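Local atomic coordinates of hypothetical protein PP5205 (Pseudomonas putida, PDB entry 2G2X), a protein that is of unknown function but carries an EVE domain, related to ASCH and PUA domains, and so may bind RNA or modified nucleic acids. Residues 23-28 and 96-101; 47-52 and 61-66. One frame throughout, in Å; residues are numbered along the deposited sequence.

Contact 1 of 2, residues 23-28 and 96-101; sequences EARWDG and AVDVAH
Glu-23 OE2 is gripped twice, by Thr-66 OG1 of strand 58-71 and by a water 2.7 Å away that donates to it and also to OD2 of Asp-98. The water sits between two carboxylates whose planes are turned 72° apart and whose nearest oxygens, Glu-23 OE2 and Asp-98 OD2, are 4.3 Å from each other; it probably eases their repulsion. Asp-98 OD1 is hydrogen-bonded to Tyr-70 OH and lies against the aliphatic start of Arg-25, 3.5 Å from CB. Arg-25 runs straight past it, CG anti to the backbone N, and then bends at chi3 (68°), which carries NE to OD2 of Asp-27 in a salt bridge of 2.9 Å, on the anti lone pair and nearly in the guanidinium plane. Across the backbone, Ala-24 and Val-99 form a hydrogen-bonded pair, with Val-99 N to Ala-24 O at 2.8 Å. On the Ala-24 side of the sheet the Trp-26 indole presents the edge at CE3 to Val-99 CG2, 3.9 Å away, while a bound sulfate lies close to the same side chain. This is antiparallel pairing of the edge strand 23-26 with strand 95-110, in the mixed sheet of a PUA-related EVE domain.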
ATOM      1  N   GLU A  23      12.287  -6.688   5.664  1.00 17.21           N
ATOM      2  CA  GLU A  23      12.060  -6.115   4.343  1.00 15.78           C
ATOM      3  C   GLU A  23      11.259  -7.131   3.545  1.00 14.81           C
ATOM      4  O   GLU A  23      11.549  -8.326   3.597  1.00 15.14           O
ATOM      5  CB  GLU A  23      13.394  -5.831   3.639  1.00 14.52           C
ATOM      6  CG  GLU A  23      13.254  -5.029   2.340  1.00 13.51           C
ATOM      7  CD  GLU A  23      14.589  -4.567   1.777  1.00 13.12           C
ATOM      8  OE1 GLU A  23      15.598  -4.636   2.512  1.00 14.85           O
ATOM      9  OE2 GLU A  23      14.628  -4.123   0.606  1.00 10.10           O
ATOM     10  N   ALA A  24      10.245  -6.665   2.822  1.00 13.26           N
ATOM     11  CA  ALA A  24       9.416  -7.567   2.034  1.00 12.36           C
ATOM     12  C   ALA A  24       9.039  -7.009   0.667  1.00 11.05           C
ATOM     13  O   ALA A  24       9.069  -5.800   0.445  1.00 11.70           O
ATOM     14  CB  ALA A  24       8.156  -7.917   2.811  1.00 11.98           C
ATOM     15  N   ARG A  25       8.680  -7.900  -0.250  1.00 10.31           N
ATOM     16  CA  ARG A  25       8.282  -7.497  -1.589  1.00 10.36           C
ATOM     17  C   ARG A  25       6.782  -7.204  -1.623  1.00  9.69           C
ATOM     18  O   ARG A  25       5.987  -7.940  -1.050  1.00  8.77           O
ATOM     19  CB  ARG A  25       8.611  -8.602  -2.600  1.00 12.83           C
ATOM     20  CG  ARG A  25       8.215  -8.257  -4.047  1.00 15.50           C
ATOM     21  CD  ARG A  25       8.719  -9.308  -5.028  1.00 15.34           C
ATOM     22  NE  ARG A  25       8.038 -10.587  -4.852  1.00 18.37           N
ATOM     23  CZ  ARG A  25       8.648 -11.767  -4.902  1.00 18.61           C
ATOM     24  NH1 ARG A  25       9.956 -11.832  -5.117  1.00 18.97           N
ATOM     25  NH2 ARG A  25       7.950 -12.883  -4.747  1.00 17.13           N
ATOM     26  N   TRP A  26       6.406  -6.116  -2.283  1.00  8.05           N
ATOM     27  CA  TRP A  26       5.004  -5.742  -2.409  1.00  8.52           C
ATOM     28  C   TRP A  26       4.600  -6.162  -3.823  1.00  8.64           C
ATOM     29  O   TRP A  26       4.752  -5.401  -4.782  1.00  7.91           O
ATOM     30  CB  TRP A  26       4.854  -4.229  -2.220  1.00  8.82           C
ATOM     31  CG  TRP A  26       3.474  -3.805  -1.813  1.00  9.22           C
ATOM     32  CD1 TRP A  26       2.408  -3.555  -2.633  1.00  8.02           C
ATOM     33  CD2 TRP A  26       2.997  -3.635  -0.471  1.00  7.81           C
ATOM     34  NE1 TRP A  26       1.297  -3.241  -1.881  1.00  7.12           N
ATOM     35  CE2 TRP A  26       1.632  -3.283  -0.553  1.00  5.99           C
ATOM     36  CE3 TRP A  26       3.594  -3.748   0.794  1.00  7.92           C
ATOM     37  CZ2 TRP A  26       0.851  -3.042   0.582  1.00  6.72           C
ATOM     38  CZ3 TRP A  26       2.815  -3.509   1.928  1.00  4.97           C
ATOM     39  CH2 TRP A  26       1.460  -3.159   1.810  1.00  7.23           C
ATOM     40  N   ASP A  27       4.109  -7.389  -3.950  1.00  9.43           N
ATOM     41  CA  ASP A  27       3.728  -7.926  -5.255  1.00 10.48           C
ATOM     42  C   ASP A  27       2.221  -8.145  -5.411  1.00  9.97           C
ATOM     43  O   ASP A  27       1.464  -7.964  -4.465  1.00  9.12           O
ATOM     44  CB  ASP A  27       4.466  -9.252  -5.491  1.00  9.92           C
ATOM     45  CG  ASP A  27       4.295 -10.228  -4.331  1.00 13.18           C
ATOM     46  OD1 ASP A  27       3.186 -10.278  -3.760  1.00 13.10           O
ATOM     47  OD2 ASP A  27       5.260 -10.952  -4.000  1.00 12.72           O
ATOM     48  N   GLY A  28       1.796  -8.518  -6.618  1.00  9.84           N
ATOM     49  CA  GLY A  28       0.389  -8.790  -6.856  1.00  8.85           C
ATOM     50  C   GLY A  28      -0.524  -7.654  -7.290  1.00 10.08           C
ATOM     51  O   GLY A  28      -1.720  -7.872  -7.472  1.00 11.91           O
ATOM     52  N   ALA A  96       6.540  -4.181  -9.030  1.00  8.55           N
ATOM     53  CA  ALA A  96       6.510  -4.383  -7.595  1.00  8.17           C
ATOM     54  C   ALA A  96       7.516  -3.414  -7.004  1.00  7.21           C
ATOM     55  O   ALA A  96       8.287  -2.794  -7.733  1.00  8.44           O
ATOM     56  CB  ALA A  96       6.903  -5.818  -7.258  1.00  8.54           C
ATOM     57  N   VAL A  97       7.485  -3.262  -5.687  1.00  7.07           N
ATOM     58  CA  VAL A  97       8.440  -2.412  -4.993  1.00  6.01           C
ATOM     59  C   VAL A  97       8.718  -3.162  -3.708  1.00  7.43           C
ATOM     60  O   VAL A  97       7.925  -4.017  -3.320  1.00  7.90           O
ATOM     61  CB  VAL A  97       7.862  -1.007  -4.655  1.00  8.24           C
ATOM     62  CG1 VAL A  97       7.577  -0.237  -5.940  1.00  4.99           C
ATOM     63  CG2 VAL A  97       6.606  -1.138  -3.806  1.00  6.90           C
ATOM     64  N   ASP A  98       9.844  -2.876  -3.062  1.00  6.53           N
ATOM     65  CA  ASP A  98      10.163  -3.540  -1.808  1.00  5.64           C
ATOM     66  C   ASP A  98       9.967  -2.540  -0.681  1.00  6.64           C
ATOM     67  O   ASP A  98      10.272  -1.355  -0.831  1.00  6.71           O
ATOM     68  CB  ASP A  98      11.602  -4.066  -1.813  1.00  7.26           C
ATOM     69  CG  ASP A  98      11.787  -5.249  -2.749  1.00  7.03           C
ATOM     70  OD1 ASP A  98      10.778  -5.900  -3.101  1.00  6.52           O
ATOM     71  OD2 ASP A  98      12.942  -5.533  -3.125  1.00  8.12           O
ATOM     72  N   VAL A  99       9.469  -3.018   0.453  1.00  6.87           N
ATOM     73  CA  VAL A  99       9.201  -2.138   1.578  1.00  7.50           C
ATOM     74  C   VAL A  99       9.833  -2.596   2.880  1.00  9.81           C
ATOM     75  O   VAL A  99      10.281  -3.736   3.010  1.00 11.92           O
ATOM     76  CB  VAL A  99       7.680  -2.011   1.815  1.00  8.71           C
ATOM     77  CG1 VAL A  99       6.985  -1.584   0.527  1.00  4.68           C
ATOM     78  CG2 VAL A  99       7.115  -3.343   2.317  1.00  5.71           C
ATOM     79  N   ALA A 100       9.859  -1.688   3.849  1.00  8.55           N
ATOM     80  CA  ALA A 100      10.404  -1.982   5.160  1.00  8.26           C
ATOM     81  C   ALA A 100       9.542  -1.265   6.187  1.00  9.45           C
ATOM     82  O   ALA A 100       8.927  -0.232   5.897  1.00  8.05           O
ATOM     83  CB  ALA A 100      11.852  -1.522   5.255  1.00  9.38           C
ATOM     84  N   HIS A 101       9.495  -1.837   7.380  1.00  9.32           N
ATOM     85  CA  HIS A 101       8.706  -1.310   8.479  1.00 10.63           C
ATOM     86  C   HIS A 101       9.283  -0.041   9.074  1.00 11.40           C
ATOM     87  O   HIS A 101      10.496   0.094   9.216  1.00 13.26           O
ATOM     88  CB  HIS A 101       8.607  -2.364   9.586  1.00  9.67           C
ATOM     89  CG  HIS A 101       7.917  -1.883  10.826  1.00 10.71           C
ATOM     90  ND1 HIS A 101       6.562  -2.027  11.030  1.00 10.26           N
ATOM     91  CD2 HIS A 101       8.402  -1.277  11.938  1.00  6.69           C
ATOM     92  CE1 HIS A 101       6.242  -1.538  12.215  1.00  9.20           C
ATOM     93  NE2 HIS A 101       7.341  -1.077  12.787  1.00  6.73           N
TER
HETATM   94  O   HOH W   1      15.046  -5.070  -1.909  1.00  8.77           O

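Contact 2 of 2, residues 47-52 and 61-66; sequences FFFYHS and GIARIT
Phe-47 packs tightly onto Ala-63, its ring atom CZ only 3.4 Å from the methyl CB. CG of Phe-47 stands between the backbone N and the carbonyl carbon (chi1 65°), a crowded position that swings the ring over the neighbouring strand, where Ala-63 CA lies above one face, offset toward the rim. Ile-65 reaches the same ring at about a right angle, with CD1 3.8 Å from CD1 of Phe-47. Trp-26 meets this ring edge-to-face, and Val-99 also touches it. An alanine in place of Phe-47 would probably open a gap over Ala-63 and Ile-65 and cost the Trp-26 indole its edge-to-face partner, leaving Phe-49 as its remaining aromatic contact of this strand. The ring of Phe-49, whose CG is anti to the backbone N (chi1 -159°), leads away from strand 61-65, and Phe-49 CD1 stays 4.4 Å from Ala-63 CB; it meets Trp-26 and Leu-18 instead.

The two strands are the arms of a beta hairpin, 46-51 and 58-71, paired antiparallel. Phe-47 and Ala-63 bond both ways, with Phe-47 N to Ala-63 O at 2.9 Å and Ala-63 N to Phe-47 O at 3.1 Å. Phe-49 N reaches Gly-61 O at 2.8 Å, although the donor stands 37° above the carbonyl plane.

On the opposite face of the sheet the fit is looser. Phe-48 and Ile-62 lie side by side and point the same way, Phe-48 CD1 being 4.0 Å from Ile-62 CG1, with Trp-142 stacked on Phe-48 and Phe-105 against Ile-62. Arg-64, partly exposed, starts away from strand 47-51 and lies against Ala-100, the more open part of the contact.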
ATOM      1  N   PHE A  47       4.753   5.400   3.329  1.00  9.04           N
ATOM      2  CA  PHE A  47       3.342   5.200   3.036  1.00  7.92           C
ATOM      3  C   PHE A  47       2.589   4.649   4.239  1.00  7.96           C
ATOM      4  O   PHE A  47       3.159   3.965   5.082  1.00  8.89           O
ATOM      5  CB  PHE A  47       3.161   4.242   1.845  1.00  7.74           C
ATOM      6  CG  PHE A  47       3.639   2.821   2.111  1.00  8.51           C
ATOM      7  CD1 PHE A  47       4.973   2.463   1.914  1.00  7.25           C
ATOM      8  CD2 PHE A  47       2.744   1.843   2.544  1.00  8.41           C
ATOM      9  CE1 PHE A  47       5.410   1.146   2.138  1.00  7.04           C
ATOM     10  CE2 PHE A  47       3.163   0.524   2.774  1.00  7.59           C
ATOM     11  CZ  PHE A  47       4.500   0.175   2.569  1.00  7.43           C
ATOM     12  N   PHE A  48       1.303   4.964   4.323  1.00  8.72           N
ATOM     13  CA  PHE A  48       0.482   4.443   5.398  1.00  8.17           C
ATOM     14  C   PHE A  48       0.130   3.003   5.030  1.00  9.80           C
ATOM     15  O   PHE A  48      -0.282   2.720   3.899  1.00  9.43           O
ATOM     16  CB  PHE A  48      -0.795   5.279   5.558  1.00  8.81           C
ATOM     17  CG  PHE A  48      -0.553   6.634   6.179  1.00  8.15           C
ATOM     18  CD1 PHE A  48       0.133   6.741   7.388  1.00  8.48           C
ATOM     19  CD2 PHE A  48      -0.989   7.797   5.551  1.00  7.66           C
ATOM     20  CE1 PHE A  48       0.388   7.991   7.970  1.00  9.21           C
ATOM     21  CE2 PHE A  48      -0.744   9.054   6.118  1.00  9.93           C
ATOM     22  CZ  PHE A  48      -0.051   9.150   7.333  1.00  8.08           C
ATOM     23  N   PHE A  49       0.323   2.094   5.980  1.00 10.78           N
ATOM     24  CA  PHE A  49       0.032   0.681   5.785  1.00  8.54           C
ATOM     25  C   PHE A  49      -1.432   0.497   6.179  1.00  9.64           C
ATOM     26  O   PHE A  49      -1.762   0.574   7.359  1.00  8.75           O
ATOM     27  CB  PHE A  49       0.939  -0.142   6.703  1.00  9.80           C
ATOM     28  CG  PHE A  49       1.108  -1.579   6.278  1.00  5.58           C
ATOM     29  CD1 PHE A  49       2.305  -2.007   5.715  1.00  3.82           C
ATOM     30  CD2 PHE A  49       0.085  -2.504   6.465  1.00  5.05           C
ATOM     31  CE1 PHE A  49       2.489  -3.345   5.343  1.00  5.50           C
ATOM     32  CE2 PHE A  49       0.251  -3.851   6.098  1.00  6.02           C
ATOM     33  CZ  PHE A  49       1.454  -4.272   5.537  1.00  4.73           C
ATOM     34  N   TYR A  50      -2.300   0.253   5.196  1.00 10.16           N
ATOM     35  CA  TYR A  50      -3.737   0.101   5.450  1.00 11.40           C
ATOM     36  C   TYR A  50      -4.260  -1.341   5.448  1.00 11.52           C
ATOM     37  O   TYR A  50      -4.174  -2.040   4.436  1.00 12.62           O
ATOM     38  CB  TYR A  50      -4.527   0.919   4.418  1.00 10.60           C
ATOM     39  CG  TYR A  50      -6.030   0.918   4.634  1.00 12.36           C
ATOM     40  CD1 TYR A  50      -6.643   1.881   5.433  1.00 11.99           C
ATOM     41  CD2 TYR A  50      -6.839  -0.046   4.031  1.00 11.49           C
ATOM     42  CE1 TYR A  50      -8.026   1.889   5.623  1.00 11.11           C
ATOM     43  CE2 TYR A  50      -8.219  -0.052   4.216  1.00 11.45           C
ATOM     44  CZ  TYR A  50      -8.808   0.917   5.011  1.00 12.81           C
ATOM     45  OH  TYR A  50     -10.178   0.906   5.187  1.00 13.85           O
ATOM     46  N   HIS A  51      -4.814  -1.773   6.580  1.00 11.13           N
ATOM     47  CA  HIS A  51      -5.372  -3.118   6.700  1.00 11.21           C
ATOM     48  C   HIS A  51      -6.772  -3.136   6.099  1.00 11.69           C
ATOM     49  O   HIS A  51      -7.695  -2.529   6.647  1.00 12.73           O
ATOM     50  CB  HIS A  51      -5.441  -3.542   8.169  1.00  9.41           C
ATOM     51  CG  HIS A  51      -4.111  -3.897   8.760  1.00  6.09           C
ATOM     52  ND1 HIS A  51      -3.944  -4.196  10.095  1.00  5.73           N
ATOM     53  CD2 HIS A  51      -2.884  -4.003   8.196  1.00  5.08           C
ATOM     54  CE1 HIS A  51      -2.673  -4.471  10.328  1.00  3.86           C
ATOM     55  NE2 HIS A  51      -2.009  -4.362   9.192  1.00  6.62           N
ATOM     56  N   SER A  52      -6.924  -3.823   4.970  1.00 11.19           N
ATOM     57  CA  SER A  52      -8.216  -3.907   4.290  1.00 12.52           C
ATOM     58  C   SER A  52      -8.772  -5.332   4.295  1.00 12.83           C
ATOM     59  O   SER A  52      -8.082  -6.273   4.681  1.00 12.09           O
ATOM     60  CB  SER A  52      -8.079  -3.427   2.846  1.00 12.64           C
ATOM     61  OG  SER A  52      -7.154  -4.237   2.148  1.00 13.98           O
ATOM     62  N   GLY A  61      -0.204   1.510  10.433  1.00  8.56           N
ATOM     63  CA  GLY A  61       1.145   1.989  10.663  1.00  9.21           C
ATOM     64  C   GLY A  61       1.817   2.645   9.474  1.00  9.22           C
ATOM     65  O   GLY A  61       1.172   2.980   8.478  1.00  8.67           O
ATOM     66  N   ILE A  62       3.129   2.825   9.582  1.00  7.54           N
ATOM     67  CA  ILE A  62       3.902   3.456   8.526  1.00  7.04           C
ATOM     68  C   ILE A  62       5.045   2.563   8.087  1.00  6.63           C
ATOM     69  O   ILE A  62       5.657   1.882   8.907  1.00  6.46           O
ATOM     70  CB  ILE A  62       4.499   4.800   9.002  1.00  6.91           C
ATOM     71  CG1 ILE A  62       3.368   5.736   9.433  1.00  8.29           C
ATOM     72  CG2 ILE A  62       5.350   5.425   7.886  1.00  4.86           C
ATOM     73  CD1 ILE A  62       3.842   7.007  10.132  1.00 10.85           C
ATOM     74  N   ALA A  63       5.323   2.574   6.789  1.00  5.38           N
ATOM     75  CA  ALA A  63       6.414   1.794   6.221  1.00  6.13           C
ATOM     76  C   ALA A  63       7.079   2.659   5.155  1.00  7.96           C
ATOM     77  O   ALA A  63       6.577   3.737   4.827  1.00  8.89           O
ATOM     78  CB  ALA A  63       5.881   0.495   5.609  1.00  3.03           C
ATOM     79  N   ARG A  64       8.200   2.192   4.611  1.00  8.99           N
ATOM     80  CA  ARG A  64       8.919   2.949   3.597  1.00  9.25           C
ATOM     81  C   ARG A  64       9.322   2.106   2.388  1.00  7.47           C
ATOM     82  O   ARG A  64       9.413   0.884   2.473  1.00  7.23           O
ATOM     83  CB  ARG A  64      10.172   3.582   4.213  1.00 12.84           C
ATOM     84  CG  ARG A  64      11.233   2.582   4.669  1.00 17.90           C
ATOM     85  CD  ARG A  64      12.485   3.301   5.171  1.00 24.52           C
ATOM     86  NE  ARG A  64      13.580   2.376   5.458  1.00 29.99           N
ATOM     87  CZ  ARG A  64      13.571   1.491   6.452  1.00 32.01           C
ATOM     88  NH1 ARG A  64      12.522   1.415   7.260  1.00 35.04           N
ATOM     89  NH2 ARG A  64      14.605   0.678   6.639  1.00 31.02           N
ATOM     90  N   ILE A  65       9.567   2.776   1.264  1.00  6.17           N
ATOM     91  CA  ILE A  65       9.974   2.108   0.032  1.00  6.10           C
ATOM     92  C   ILE A  65      11.484   1.906   0.050  1.00  7.40           C
ATOM     93  O   ILE A  65      12.236   2.875   0.161  1.00  7.10           O
ATOM     94  CB  ILE A  65       9.622   2.953  -1.207  1.00  5.34           C
ATOM     95  CG1 ILE A  65       8.130   3.301  -1.195  1.00  5.26           C
ATOM     96  CG2 ILE A  65       9.993   2.195  -2.473  1.00  4.31           C
ATOM     97  CD1 ILE A  65       7.214   2.086  -1.107  1.00  4.16           C
ATOM     98  N   THR A  66      11.922   0.651  -0.059  1.00  8.13           N
ATOM     99  CA  THR A  66      13.349   0.328  -0.056  1.00  8.58           C
ATOM    100  C   THR A  66      13.872  -0.036  -1.442  1.00  7.43           C
ATOM    101  O   THR A  66      15.066  -0.233  -1.619  1.00  7.67           O
ATOM    102  CB  THR A  66      13.683  -0.838   0.923  1.00 10.31           C
ATOM    103  OG1 THR A  66      12.866  -1.979   0.626  1.00  7.14           O
ATOM    104  CG2 THR A  66      13.459  -0.406   2.363  1.00  6.97           C
TER

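From the N terminus the chain passes strand 3-8 and helix 15-21 and lays down strand 23-26, then runs through helix 32-38 to strand 46-51. It doubles back into strand 58-71, and contact 2 closes this short hairpin, with eight residues between its segments. Only after a further excursion does strand 95-110 return to strand 23-26, so contact 1 closes a loop of 67 residues that encloses contact 2; the two do not cross. Strands 58-71 and 95-110 lie next to each other, joined by a probable backbone hydrogen bond from Thr-66 N to Asp-98 O, 2.7 Å. With that junction the contacts tie together four adjacent strands of one sheet, in the order 23-26, 95-110, 58-71, 46-51.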